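Local coordinates for putative MCP-type signal transduction protein (Campylobacter jejuni subsp. jejuni serotype O:2, PDB 4WY9) that serves as the periplasmic tandem-PAS sensing region of the chemoreceptor Tlp1 and probably relays ligand signals, perhaps recognised indirectly, to the chemotaxis machinery, at residues D162-I170 and V182-S190; I234-Y244 and V254-G262. All coordinates share one frame; numbering follows the deposited sequence. Where two conformers were deposited one is given.

Interaction 1 of 2, residues D162-I170 and V182-S190; sequences DFDAVNVAI and VIGMTLDFS
An antiparallel beta hairpin of the first PDC (Cache) sensor domain pairs strand 163-170 with strand 182-188; the axes of these short segments approach to 4.5 Å, with N-to-C directions 160° apart. Three hydrogen-bonded pairs, Val166 with Leu187, Val168 with Met185 and Ile170 with Ile183, each close a two-bond ring; in the middle one Met185 N reaches Val168 O at 2.8 Å. At the non-hydrogen-bonded pair Ala169-Gly184 the strands draw in to 3.9 Å between the two CA atoms, and the lack of a side chain on Gly184 permits this.

On the face of Ala165, Asn167 and Thr186, a polar bond joins the two strands: Thr186 OG1 donates to Asn167 OD1 at 2.8 Å, tilted 31° from the amide carbonyl plane. The two side chains run alongside each other. Thr186 sets CG2 anti to its backbone nitrogen, which delivers the methyl to the edge of the Phe163 ring, 3.8 Å from Phe163 CE2. Asp188 CG lies 3.6 Å from Phe163 CD2, the carboxylate turned 34° from the ring plane.

Beyond the last pair, Phe189 N donates to Asp164 O, and the Phe189 ring turns back alongside strand 163-170 until its CZ is 3.4 Å from Val166 CG1. Asp188 OD1 caps the turn into helix 190-196 by accepting from Ser190 N at 2.9 Å, and a water bridges it to Asp164 N.

Tyr80 OH gives Asn167 OD1 a second hydrogen bond. Strand 154-156 pairs with the outer edge of 163-173, and strand 78-83 with that of 179-188. Val168, Ile170, Ile183 and Met185 rest on the long helix 8-51, whereas Ala169 and Val182 touch helix 132-140 from the other face.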
loop_
_atom_site.group_PDB
_atom_site.type_symbol
_atom_site.label_atom_id
_atom_site.label_comp_id
_atom_site.label_asym_id
_atom_site.label_seq_id
_atom_site.Cartn_x
_atom_site.Cartn_y
_atom_site.Cartn_z
ATOM N N ASP A 162 0.146 4.451 15.852
ATOM C CA ASP A 162 -0.269 3.434 14.898
ATOM C C ASP A 162 -0.822 4.051 13.632
ATOM O O ASP A 162 -1.463 5.102 13.660
ATOM C CB ASP A 162 -1.366 2.547 15.487
ATOM C CG ASP A 162 -0.884 1.646 16.607
ATOM O OD1 ASP A 162 0.335 1.499 16.814
ATOM O OD2 ASP A 162 -1.773 1.043 17.258
ATOM N N PHE A 163 -0.574 3.395 12.496
ATOM C CA PHE A 163 -1.225 3.755 11.251
ATOM C C PHE A 163 -1.442 2.522 10.384
ATOM O O PHE A 163 -0.815 1.477 10.593
ATOM C CB PHE A 163 -0.458 4.845 10.490
ATOM C CG PHE A 163 0.905 4.422 9.967
ATOM C CD1 PHE A 163 1.999 4.443 10.787
ATOM C CD2 PHE A 163 1.081 4.093 8.653
ATOM C CE1 PHE A 163 3.257 4.079 10.314
ATOM C CE2 PHE A 163 2.330 3.734 8.171
ATOM C CZ PHE A 163 3.407 3.731 8.990
ATOM N N ASP A 164 -2.364 2.618 9.450
ATOM C CA ASP A 164 -2.672 1.551 8.515
ATOM C C ASP A 164 -1.898 1.753 7.224
ATOM O O ASP A 164 -1.889 2.863 6.675
ATOM C CB ASP A 164 -4.157 1.479 8.284
ATOM C CG ASP A 164 -4.908 1.348 9.582
ATOM O OD1 ASP A 164 -4.710 0.354 10.256
ATOM O OD2 ASP A 164 -5.725 2.242 9.895
ATOM N N ALA A 165 -1.253 0.713 6.760
ATOM C CA ALA A 165 -0.235 0.849 5.741
ATOM C C ALA A 165 -0.216 -0.285 4.752
ATOM O O ALA A 165 -0.692 -1.378 5.020
ATOM C CB ALA A 165 1.113 0.937 6.399
ATOM N N VAL A 166 0.413 -0.031 3.598
ATOM C CA VAL A 166 0.825 -1.100 2.711
ATOM C C VAL A 166 2.283 -0.868 2.311
ATOM O O VAL A 166 2.721 0.278 2.168
ATOM C CB VAL A 166 -0.076 -1.221 1.473
ATOM C CG1 VAL A 166 -0.058 0.071 0.616
ATOM C CG2 VAL A 166 0.305 -2.419 0.630
ATOM N N ASN A 167 3.016 -1.960 2.146
ATOM C CA ASN A 167 4.415 -1.888 1.811
ATOM C C ASN A 167 4.699 -2.390 0.414
ATOM O O ASN A 167 4.079 -3.338 -0.055
ATOM C CB ASN A 167 5.243 -2.657 2.824
ATOM C CG ASN A 167 5.275 -1.974 4.153
ATOM O OD1 ASN A 167 6.135 -1.118 4.390
ATOM N ND2 ASN A 167 4.314 -2.279 4.994
ATOM N N VAL A 168 5.682 -1.758 -0.220
ATOM C CA VAL A 168 6.132 -2.066 -1.557
ATOM C C VAL A 168 7.636 -2.222 -1.451
ATOM O O VAL A 168 8.270 -1.330 -0.888
ATOM C CB VAL A 168 5.767 -0.969 -2.547
ATOM C CG1 VAL A 168 6.284 -1.254 -3.911
ATOM C CG2 VAL A 168 4.199 -0.795 -2.600
ATOM N N ALA A 169 8.198 -3.313 -1.945
ATOM C CA ALA A 169 9.627 -3.568 -1.752
ATOM C C ALA A 169 10.247 -4.380 -2.862
ATOM O O ALA A 169 9.574 -5.174 -3.539
ATOM C CB ALA A 169 9.843 -4.266 -0.402
ATOM N N ILE A 170 11.548 -4.176 -3.061
ATOM C CA ILE A 170 12.310 -4.831 -4.124
ATOM C C ILE A 170 13.670 -5.260 -3.575
ATOM O O ILE A 170 14.303 -4.499 -2.822
ATOM C CB ILE A 170 12.497 -3.888 -5.331
ATOM C CG1 ILE A 170 11.146 -3.396 -5.852
ATOM C CG2 ILE A 170 13.286 -4.525 -6.446
ATOM C CD1 ILE A 170 11.260 -2.398 -6.978
ATOM N N VAL A 182 17.044 -5.041 0.902
ATOM C CA VAL A 182 15.701 -4.735 0.423
ATOM C C VAL A 182 15.516 -3.235 0.466
ATOM O O VAL A 182 15.784 -2.619 1.508
ATOM C CB VAL A 182 14.611 -5.410 1.271
ATOM C CG1 VAL A 182 13.214 -4.991 0.761
ATOM C CG2 VAL A 182 14.755 -6.920 1.275
ATOM N N ILE A 183 15.076 -2.641 -0.633
ATOM C CA ILE A 183 14.688 -1.232 -0.645
ATOM C C ILE A 183 13.166 -1.185 -0.775
ATOM O O ILE A 183 12.588 -1.815 -1.676
ATOM C CB ILE A 183 15.408 -0.435 -1.763
ATOM C CG1 ILE A 183 15.067 1.046 -1.720
ATOM C CG2 ILE A 183 15.122 -1.028 -3.155
ATOM C CD1 ILE A 183 15.707 1.806 -0.619
ATOM N N GLY A 184 12.504 -0.500 0.133
ATOM C CA GLY A 184 11.068 -0.460 0.119
ATOM C C GLY A 184 10.478 0.854 0.547
ATOM O O GLY A 184 11.185 1.767 0.994
ATOM N N MET A 185 9.161 0.934 0.425
ATOM C CA MET A 185 8.397 2.104 0.748
ATOM C C MET A 185 7.113 1.735 1.486
ATOM O O MET A 185 6.554 0.656 1.227
ATOM C CB MET A 185 8.007 2.880 -0.508
ATOM C CG MET A 185 9.156 3.258 -1.386
ATOM S SD MET A 185 8.475 3.625 -3.002
ATOM C CE MET A 185 9.857 4.173 -3.896
ATOM N N THR A 186 6.646 2.636 2.326
ATOM C CA THR A 186 5.401 2.481 3.046
ATOM C C THR A 186 4.442 3.570 2.662
ATOM O O THR A 186 4.788 4.744 2.771
ATOM C CB THR A 186 5.597 2.506 4.581
ATOM O OG1 THR A 186 6.580 1.565 4.961
ATOM C CG2 THR A 186 4.311 2.219 5.290
ATOM N N LEU A 187 3.223 3.185 2.258
ATOM C CA LEU A 187 2.121 4.103 2.040
ATOM C C LEU A 187 1.195 4.052 3.242
ATOM O O LEU A 187 0.746 2.973 3.630
ATOM C CB LEU A 187 1.362 3.742 0.772
ATOM C CG LEU A 187 0.059 4.477 0.461
ATOM C CD1 LEU A 187 0.278 5.940 0.245
ATOM C CD2 LEU A 187 -0.598 3.837 -0.766
ATOM N N ASP A 188 0.952 5.208 3.846
ATOM C CA ASP A 188 -0.036 5.359 4.905
ATOM C C ASP A 188 -1.401 5.578 4.268
ATOM O O ASP A 188 -1.603 6.550 3.547
ATOM C CB ASP A 188 0.352 6.520 5.815
ATOM C CG ASP A 188 -0.589 6.745 6.983
ATOM O OD1 ASP A 188 -1.746 6.274 6.979
ATOM O OD2 ASP A 188 -0.169 7.451 7.921
ATOM N N PHE A 189 -2.361 4.686 4.522
ATOM C CA PHE A 189 -3.647 4.794 3.857
ATOM C C PHE A 189 -4.430 6.053 4.232
ATOM O O PHE A 189 -5.402 6.380 3.559
ATOM C CB PHE A 189 -4.496 3.548 4.095
ATOM C CG PHE A 189 -4.092 2.382 3.214
ATOM C CD1 PHE A 189 -4.218 2.471 1.825
ATOM C CD2 PHE A 189 -3.568 1.223 3.754
ATOM C CE1 PHE A 189 -3.867 1.439 1.004
ATOM C CE2 PHE A 189 -3.202 0.173 2.927
ATOM C CZ PHE A 189 -3.341 0.273 1.558
ATOM N N SER A 190 -4.021 6.765 5.287
ATOM C CA SER A 190 -4.628 8.059 5.593
ATOM C C SER A 190 -4.546 8.984 4.396
ATOM O O SER A 190 -5.421 9.837 4.190
ATOM C CB SER A 190 -3.949 8.746 6.815
ATOM O OG SER A 190 -4.201 8.022 8.036
HETATM O O HOH W 1 -3.484 5.144 8.827
#

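Interaction 2 of 2, residues I234-Y244 and V254-G262. With ACT (acetate ion), chain B.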
loop_
_atom_site.group_PDB
_atom_site.type_symbol
_atom_site.label_atom_id
_atom_site.label_comp_id
_atom_site.label_asym_id
_atom_site.label_seq_id
_atom_site.Cartn_x
_atom_site.Cartn_y
_atom_site.Cartn_z
ATOM N N ILE A 234 -16.725 -10.101 8.340
ATOM C CA ILE A 234 -17.566 -9.218 9.127
ATOM C C ILE A 234 -18.930 -8.996 8.513
ATOM O O ILE A 234 -19.838 -8.514 9.179
ATOM C CB ILE A 234 -16.847 -7.895 9.432
ATOM C CG1 ILE A 234 -16.564 -7.142 8.178
ATOM C CG2 ILE A 234 -15.523 -8.161 10.206
ATOM C CD1 ILE A 234 -17.446 -5.987 7.991
ATOM N N ASN A 235 -19.082 -9.392 7.251
ATOM C CA ASN A 235 -20.367 -9.236 6.551
ATOM C C ASN A 235 -20.672 -10.508 5.748
ATOM O O ASN A 235 -20.617 -10.513 4.531
ATOM C CB ASN A 235 -20.376 -8.005 5.646
ATOM C CG ASN A 235 -21.741 -7.733 5.079
ATOM O OD1 ASN A 235 -22.753 -7.983 5.737
ATOM N ND2 ASN A 235 -21.786 -7.210 3.847
ATOM N N PRO A 236 -21.008 -11.607 6.440
ATOM C CA PRO A 236 -21.121 -12.896 5.763
ATOM C C PRO A 236 -22.468 -13.167 5.090
ATOM O O PRO A 236 -22.652 -14.223 4.480
ATOM C CB PRO A 236 -20.889 -13.886 6.909
ATOM C CG PRO A 236 -21.494 -13.181 8.089
ATOM C CD PRO A 236 -21.060 -11.743 7.911
ATOM N N ASN A 237 -23.395 -12.230 5.146
ATOM C CA ASN A 237 -24.737 -12.529 4.677
ATOM C C ASN A 237 -24.784 -12.900 3.196
ATOM O O ASN A 237 -23.970 -12.433 2.399
ATOM C CB ASN A 237 -25.680 -11.401 5.011
ATOM C CG ASN A 237 -25.659 -10.326 4.008
ATOM O OD1 ASN A 237 -26.431 -10.366 3.034
ATOM N ND2 ASN A 237 -24.856 -9.319 4.220
ATOM N N LYS A 238 -25.759 -13.722 2.821
ATOM C CA LYS A 238 -25.866 -14.243 1.463
ATOM C C LYS A 238 -26.032 -13.108 0.441
ATOM O O LYS A 238 -25.589 -13.231 -0.688
ATOM C CB LYS A 238 -27.047 -15.216 1.357
ATOM C CG LYS A 238 -27.200 -15.796 -0.036
ATOM C CD LYS A 238 -28.366 -16.784 -0.123
ATOM C CE LYS A 238 -28.390 -17.502 -1.471
ATOM N NZ LYS A 238 -29.658 -18.242 -1.677
ATOM N N GLY A 239 -26.633 -11.999 0.867
ATOM C CA GLY A 239 -26.860 -10.871 -0.021
ATOM C C GLY A 239 -25.615 -10.049 -0.331
ATOM O O GLY A 239 -25.686 -9.062 -1.061
ATOM N N ALA A 240 -24.458 -10.461 0.207
ATOM C CA ALA A 240 -23.190 -9.789 -0.045
ATOM C C ALA A 240 -22.298 -10.635 -0.957
ATOM O O ALA A 240 -21.278 -10.149 -1.482
ATOM C CB ALA A 240 -22.498 -9.502 1.236
ATOM N N GLN A 241 -22.635 -11.902 -1.117
ATOM C CA GLN A 241 -21.714 -12.843 -1.705
ATOM C C GLN A 241 -21.435 -12.623 -3.186
ATOM O O GLN A 241 -20.330 -12.898 -3.660
ATOM C CB GLN A 241 -22.225 -14.268 -1.480
ATOM C CG GLN A 241 -22.322 -14.651 -0.020
ATOM C CD GLN A 241 -21.016 -14.553 0.719
ATOM O OE1 GLN A 241 -19.962 -14.888 0.179
ATOM N NE2 GLN A 241 -21.071 -14.090 1.939
ATOM N N GLU A 242 -22.418 -12.139 -3.939
ATOM C CA GLU A 242 -22.197 -11.880 -5.355
ATOM C C GLU A 242 -21.095 -10.829 -5.535
ATOM O O GLU A 242 -20.242 -10.939 -6.437
ATOM C CB GLU A 242 -23.467 -11.403 -6.039
ATOM C CG GLU A 242 -23.314 -11.306 -7.532
ATOM C CD GLU A 242 -24.592 -10.887 -8.240
ATOM O OE1 GLU A 242 -25.567 -10.528 -7.526
ATOM O OE2 GLU A 242 -24.594 -10.888 -9.491
ATOM N N THR A 243 -21.136 -9.807 -4.711
ATOM C CA THR A 243 -20.132 -8.739 -4.751
ATOM C C THR A 243 -18.767 -9.305 -4.402
ATOM O O THR A 243 -17.755 -8.959 -5.045
ATOM C CB THR A 243 -20.534 -7.591 -3.826
ATOM O OG1 THR A 243 -21.786 -7.051 -4.276
ATOM C CG2 THR A 243 -19.502 -6.522 -3.782
ATOM N N TYR A 244 -18.705 -10.159 -3.375
ATOM C CA TYR A 244 -17.428 -10.737 -2.977
ATOM C C TYR A 244 -16.812 -11.593 -4.075
ATOM O O TYR A 244 -15.582 -11.659 -4.214
ATOM C CB TYR A 244 -17.579 -11.585 -1.707
ATOM C CG TYR A 244 -18.070 -10.849 -0.515
ATOM C CD1 TYR A 244 -17.976 -9.463 -0.434
ATOM C CD2 TYR A 244 -18.654 -11.520 0.554
ATOM C CE1 TYR A 244 -18.415 -8.784 0.657
ATOM C CE2 TYR A 244 -19.098 -10.855 1.647
ATOM C CZ TYR A 244 -19.000 -9.481 1.696
ATOM O OH TYR A 244 -19.461 -8.797 2.777
ATOM N N VAL A 254 -21.732 -3.924 -11.072
ATOM C CA VAL A 254 -22.625 -3.306 -10.115
ATOM C C VAL A 254 -23.684 -4.294 -9.683
ATOM O O VAL A 254 -24.354 -4.907 -10.517
ATOM C CB VAL A 254 -23.304 -2.016 -10.678
ATOM C CG1 VAL A 254 -23.965 -1.275 -9.480
ATOM C CG2 VAL A 254 -22.293 -1.112 -11.330
ATOM N N PHE A 255 -23.854 -4.417 -8.381
ATOM C CA PHE A 255 -24.597 -5.484 -7.774
ATOM C C PHE A 255 -25.590 -4.997 -6.741
ATOM O O PHE A 255 -25.396 -3.951 -6.128
ATOM C CB PHE A 255 -23.614 -6.475 -7.090
ATOM C CG PHE A 255 -22.542 -6.956 -7.985
ATOM C CD1 PHE A 255 -22.769 -7.948 -8.890
ATOM C CD2 PHE A 255 -21.295 -6.353 -7.961
ATOM C CE1 PHE A 255 -21.790 -8.380 -9.757
ATOM C CE2 PHE A 255 -20.291 -6.774 -8.819
ATOM C CZ PHE A 255 -20.537 -7.794 -9.710
ATOM N N ASN A 256 -26.627 -5.777 -6.513
ATOM C CA ASN A 256 -27.393 -5.671 -5.288
ATOM C C ASN A 256 -26.519 -6.171 -4.155
ATOM O O ASN A 256 -25.852 -7.204 -4.289
ATOM C CB ASN A 256 -28.691 -6.470 -5.386
ATOM C CG ASN A 256 -29.768 -5.773 -6.241
ATOM O OD1 ASN A 256 -29.489 -4.926 -7.098
ATOM N ND2 ASN A 256 -30.971 -6.176 -6.058
ATOM N N TYR A 257 -26.519 -5.477 -3.035
ATOM C CA TYR A 257 -25.580 -5.754 -1.956
ATOM C C TYR A 257 -26.164 -5.363 -0.620
ATOM O O TYR A 257 -26.642 -4.270 -0.459
ATOM C CB TYR A 257 -24.290 -4.945 -2.207
ATOM C CG TYR A 257 -23.220 -5.049 -1.137
ATOM C CD1 TYR A 257 -22.426 -6.178 -1.035
ATOM C CD2 TYR A 257 -22.987 -3.994 -0.253
ATOM C CE1 TYR A 257 -21.450 -6.272 -0.083
ATOM C CE2 TYR A 257 -21.992 -4.085 0.712
ATOM C CZ TYR A 257 -21.244 -5.231 0.799
ATOM O OH TYR A 257 -20.278 -5.350 1.762
ATOM N N ILE A 258 -26.076 -6.259 0.357
ATOM C CA ILE A 258 -26.490 -5.955 1.710
ATOM C C ILE A 258 -25.242 -5.683 2.539
ATOM O O ILE A 258 -24.433 -6.585 2.743
ATOM C CB ILE A 258 -27.324 -7.073 2.343
ATOM C CG1 ILE A 258 -28.591 -7.300 1.514
ATOM C CG2 ILE A 258 -27.641 -6.728 3.781
ATOM C CD1 ILE A 258 -29.458 -8.393 2.051
ATOM N N ALA A 259 -25.095 -4.436 2.972
ATOM C CA ALA A 259 -23.868 -3.980 3.619
ATOM C C ALA A 259 -23.768 -4.458 5.058
ATOM O O ALA A 259 -24.732 -4.956 5.621
ATOM C CB ALA A 259 -23.789 -2.475 3.576
ATOM N N SER A 260 -22.579 -4.307 5.645
ATOM C CA SER A 260 -22.327 -4.780 6.991
ATOM C C SER A 260 -23.177 -4.047 8.025
ATOM O O SER A 260 -23.402 -4.566 9.124
ATOM C CB SER A 260 -20.834 -4.612 7.341
ATOM O OG SER A 260 -20.466 -3.254 7.333
ATOM N N ASP A 261 -23.589 -2.818 7.719
ATOM C CA ASP A 261 -24.486 -2.053 8.618
ATOM C C ASP A 261 -25.962 -2.425 8.394
ATOM O O ASP A 261 -26.835 -1.781 8.968
ATOM C CB ASP A 261 -24.311 -0.518 8.411
ATOM C CG ASP A 261 -24.466 -0.058 6.964
ATOM O OD1 ASP A 261 -25.134 -0.736 6.179
ATOM O OD2 ASP A 261 -23.929 1.097 6.617
ATOM N N GLY A 262 -26.234 -3.415 7.521
ATOM C CA GLY A 262 -27.576 -3.876 7.251
ATOM C C GLY A 262 -28.279 -3.227 6.079
ATOM O O GLY A 262 -29.385 -3.669 5.709
HETATM C C ACT B . -19.621 -2.825 3.958
HETATM O O ACT B . -19.482 -2.343 5.120
HETATM O OXT ACT B . -20.502 -3.716 3.792
HETATM C CH3 ACT B . -18.741 -2.392 2.839
HETATM O O HOH W 2 -23.805 -8.834 -3.476
HETATM O O HOH W 3 -26.873 -8.156 -8.144
HETATM O O HOH W 4 -26.720 -9.899 -4.928
#
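Asn235 and Asn237 clamp the end of strand 254-258 through one acceptor, Ile258 O, which takes a hydrogen bond from each amide. Asn235 ND2 reaches Ile258 O at 2.9 Å on a carbonyl lone pair, nearly straight at 175°; Asn237 ND2 reaches the same Ile258 O at 3.1 Å from 43° above the carbonyl plane. Asn237 ND2 also donates to Asn235 OD1; both acceptors lie in the Asn237 amide plane, which would fix the rotation of the amide. With CG between backbone N and carbonyl carbon (chi1 85°), Asn237 folds over the Ile258 side chain. Ile258 N donates to Gly239 O at 3.2 Å, coming from well above the carbonyl plane.

Tyr244 OH donates to Asn235 O at 2.7 Å, and Tyr257 OH to an acetate oxygen, OXT, at 2.6 Å; Asn235 ND2 bonds only weakly to both hydroxyls. Ser260 N donates to OXT as well, while Ser260 OG binds the other acetate oxygen. His221 completes this site for an ion probably taken from the crystallisation liquor.

Toward the other end, Thr243 CA and Glu242 O lie over one face of the Phe255 ring. One water accepts from Asn256 N and donates to Glu242 OE1; two others lie within bonding distance of Asn256 O, though they cannot donate to every acceptor near them, and one of these accepts from Thr243 N.

Helix 241-249 thus packs against edge strand 253-258 of the five-stranded sheet, whose inner neighbour is strand 264-274; Leu231 of helix 231-234 meets both Tyr244 and Tyr257.

From the N terminus, the long helix 8-51 runs first, and its residues flank both regions: Asn38 and Ser42 meet the hairpin of interaction 1, Glu13 and Ala17 meet Val254 of interaction 2. Interaction 1 then closes the 11 residues between its segments, the ends of strands 163-173 and 179-188 and their five-residue turn, within the seven-stranded sheet. Interaction 2 opens later and closes a nine-residue connection, mostly helical, tying helix 241-249 and the loop before it to the edge of the five-stranded sheet. The two are in series, neither nested nor crossed. Their centres lie 29 Å apart and their nearest atoms about 14 Å, so the two contacts do not touch.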